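Endo-pectate lyase (Erwinia chrysanthemi, PDB 3B8Y) probably cleaves polygalacturonate and methylated pectins internally by calcium-dependent beta-elimination, giving oligosaccharides with unsaturated galacturonosyl ends. Local coordinates at residues 195-200 against 224-229. Sequence-based numbering, arbitrary orientation.
With ADA (alpha-D-galactopyranuronic acid), chain C; ADA (alpha-D-galactopyranuronic acid), chain B.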
loop_
_atom_site.group_PDB
_atom_site.type_symbol
_atom_site.label_atom_id
_atom_site.label_comp_id
_atom_site.label_asym_id
_atom_site.label_seq_id
_atom_site.Cartn_x
_atom_site.Cartn_y
_atom_site.Cartn_z
ATOM N N ASP A 195 -10.332 -4.819 -5.821
ATOM C CA ASP A 195 -9.326 -5.129 -4.810
ATOM C C ASP A 195 -8.034 -4.483 -5.316
ATOM O O ASP A 195 -7.809 -4.438 -6.523
ATOM C CB ASP A 195 -9.125 -6.644 -4.685
ATOM C CG ASP A 195 -10.348 -7.375 -4.119
ATOM O OD1 ASP A 195 -11.249 -6.726 -3.534
ATOM O OD2 ASP A 195 -10.394 -8.620 -4.248
ATOM N N ALA A 196 -7.224 -3.930 -4.415
ATOM C CA ALA A 196 -5.971 -3.307 -4.818
ATOM C C ALA A 196 -4.921 -4.377 -5.104
ATOM O O ALA A 196 -4.244 -4.354 -6.123
ATOM C CB ALA A 196 -5.481 -2.357 -3.745
ATOM N N ALA A 197 -4.854 -5.356 -4.218
ATOM C CA ALA A 197 -3.906 -6.448 -4.335
ATOM C C ALA A 197 -4.520 -7.620 -3.615
ATOM O O ALA A 197 -5.142 -7.449 -2.570
ATOM C CB ALA A 197 -2.568 -6.073 -3.686
ATOM N N THR A 198 -4.345 -8.805 -4.193
ATOM C CA THR A 198 -4.887 -10.033 -3.645
ATOM C C THR A 198 -3.773 -11.047 -3.437
ATOM O O THR A 198 -2.951 -11.297 -4.325
ATOM C CB THR A 198 -5.986 -10.615 -4.583
ATOM O OG1 THR A 198 -7.056 -9.673 -4.694
ATOM C CG2 THR A 198 -6.550 -11.916 -4.046
ATOM N N ASN A 199 -3.715 -11.581 -2.225
ATOM C CA ASN A 199 -2.715 -12.567 -1.883
ATOM C C ASN A 199 -3.328 -13.946 -2.073
ATOM O O ASN A 199 -4.158 -14.366 -1.270
ATOM C CB ASN A 199 -2.278 -12.385 -0.424
ATOM C CG ASN A 199 -1.140 -13.312 -0.016
ATOM O OD1 ASN A 199 -0.601 -14.063 -0.825
ATOM N ND2 ASN A 199 -0.753 -13.235 1.248
ATOM N N ASN A 200 -2.993 -14.584 -3.194
ATOM C CA ASN A 200 -3.437 -15.945 -3.510
ATOM C C ASN A 200 -2.149 -16.785 -3.480
ATOM O O ASN A 200 -2.101 -17.886 -4.030
ATOM C CB ASN A 200 -4.027 -16.042 -4.933
ATOM C CG ASN A 200 -5.376 -15.333 -5.091
ATOM O OD1 ASN A 200 -5.588 -14.592 -6.062
ATOM N ND2 ASN A 200 -6.299 -15.590 -4.179
ATOM N N LYS A 224 -11.951 -2.840 -0.667
ATOM C CA LYS A 224 -10.976 -3.744 -0.066
ATOM C C LYS A 224 -9.617 -3.364 -0.629
ATOM O O LYS A 224 -9.463 -3.264 -1.844
ATOM C CB LYS A 224 -11.271 -5.184 -0.474
ATOM C CG LYS A 224 -11.157 -6.204 0.644
ATOM C CD LYS A 224 -12.504 -6.385 1.316
ATOM C CE LYS A 224 -13.574 -6.720 0.287
ATOM N NZ LYS A 224 -14.939 -6.732 0.897
ATOM N N VAL A 225 -8.645 -3.102 0.236
ATOM C CA VAL A 225 -7.313 -2.761 -0.246
ATOM C C VAL A 225 -6.518 -4.048 -0.431
ATOM O O VAL A 225 -6.218 -4.428 -1.556
ATOM C CB VAL A 225 -6.588 -1.778 0.694
ATOM C CG1 VAL A 225 -5.153 -1.562 0.226
ATOM C CG2 VAL A 225 -7.328 -0.457 0.708
ATOM N N LEU A 226 -6.225 -4.744 0.668
ATOM C CA LEU A 226 -5.494 -6.004 0.588
ATOM C C LEU A 226 -6.415 -7.179 0.926
ATOM O O LEU A 226 -6.949 -7.268 2.032
ATOM C CB LEU A 226 -4.271 -5.989 1.509
ATOM C CG LEU A 226 -3.297 -4.838 1.284
ATOM C CD1 LEU A 226 -2.151 -4.963 2.261
ATOM C CD2 LEU A 226 -2.790 -4.816 -0.137
ATOM N N GLN A 227 -6.648 -8.032 -0.070
ATOM C CA GLN A 227 -7.504 -9.217 0.061
ATOM C C GLN A 227 -6.606 -10.435 0.191
ATOM O O GLN A 227 -5.729 -10.651 -0.644
ATOM C CB GLN A 227 -8.381 -9.381 -1.180
ATOM C CG GLN A 227 -9.868 -9.235 -0.942
ATOM C CD GLN A 227 -10.423 -10.257 0.018
ATOM O OE1 GLN A 227 -10.245 -11.462 -0.161
ATOM N NE2 GLN A 227 -11.105 -9.783 1.049
ATOM N N HIS A 228 -6.826 -11.227 1.232
ATOM C CA HIS A 228 -6.017 -12.424 1.494
ATOM C C HIS A 228 -6.899 -13.665 1.377
ATOM O O HIS A 228 -7.763 -13.890 2.222
ATOM C CB HIS A 228 -5.460 -12.322 2.912
ATOM C CG HIS A 228 -4.207 -13.104 3.143
ATOM N ND1 HIS A 228 -3.166 -12.616 3.906
ATOM C CD2 HIS A 228 -3.860 -14.363 2.792
ATOM C CE1 HIS A 228 -2.238 -13.549 4.024
ATOM N NE2 HIS A 228 -2.635 -14.617 3.356
ATOM N N ASN A 229 -6.681 -14.460 0.333
ATOM C CA ASN A 229 -7.483 -15.665 0.097
ATOM C C ASN A 229 -6.729 -16.984 0.290
ATOM O O ASN A 229 -7.339 -18.003 0.585
ATOM C CB ASN A 229 -8.093 -15.643 -1.304
ATOM C CG ASN A 229 -8.963 -14.430 -1.546
ATOM O OD1 ASN A 229 -9.625 -13.932 -0.644
ATOM N ND2 ASN A 229 -8.944 -13.933 -2.773
HETATM C C1 ADA C . -15.790 -11.362 -1.583
HETATM C C2 ADA C . -16.141 -12.796 -2.002
HETATM C C3 ADA C . -14.965 -13.682 -1.661
HETATM C C4 ADA C . -13.748 -13.173 -2.433
HETATM C C5 ADA C . -13.484 -11.729 -2.044
HETATM C C6 ADA C . -12.305 -11.197 -2.830
HETATM O O2 ADA C . -17.287 -13.243 -1.288
HETATM O O3 ADA C . -15.251 -15.029 -2.031
HETATM O O4 ADA C . -13.930 -13.279 -3.858
HETATM O O5 ADA C . -14.633 -10.888 -2.296
HETATM O O6B ADA C . -11.116 -11.824 -2.779
HETATM O O6A ADA C . -12.438 -10.209 -3.520
HETATM C C1 ADA B . -17.214 -10.408 2.690
HETATM C C2 ADA B . -15.852 -11.109 2.619
HETATM C C3 ADA B . -14.889 -10.232 1.859
HETATM C C4 ADA B . -15.458 -9.998 0.469
HETATM C C5 ADA B . -16.836 -9.300 0.645
HETATM C C6 ADA B . -17.437 -9.014 -0.715
HETATM O O2 ADA B . -15.340 -11.329 3.930
HETATM O O3 ADA B . -13.623 -10.880 1.772
HETATM O O4 ADA B . -15.606 -11.278 -0.183
HETATM O O5 ADA B . -17.731 -10.165 1.371
HETATM O O6B ADA B . -16.784 -8.221 -1.573
HETATM O O6A ADA B . -18.506 -9.492 -1.029
#
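N199 N and Q227 O, 2.7 Å apart, form the shortest of the backbone bonds that join 195-200 to 224-229, parallel strands of successive coils of a pectate lyase beta-helix. Q227 N reaches A197 O at 3.0 Å almost linearly (N-H...O 172°), and the bonds A197 N to V225 O and N229 N to N199 O continue the alternation. On the face of D195, T198 and Q227 the same strands meet substrate. N229 ND2 donates to carboxyl oxygen O6B of the chain C galacturonate at 3.0 Å. D195 OD2 lies 2.7 Å from O6A of that sugar; D195 also belongs to zinc sites of this protein. K224, bent at chi2 and chi3, makes a weak hydrogen bond from NZ to O6B of the chain B sugar. On the other face N199, with CG anti to the backbone N (chi1 -175°), brings CB over the H228 ring (CH-pi, 4.2 Å from CB to the centroid) and ND2 nearer its rim, the amide tilted 42° to it. G201 and T235 hold that amide; S233 and W251 hold the imidazole. A197 CB meets L226 CD2 at 3.8 Å, both residues touching M204. Strands 175-179 and 249-253 belong to the preceding and following coils.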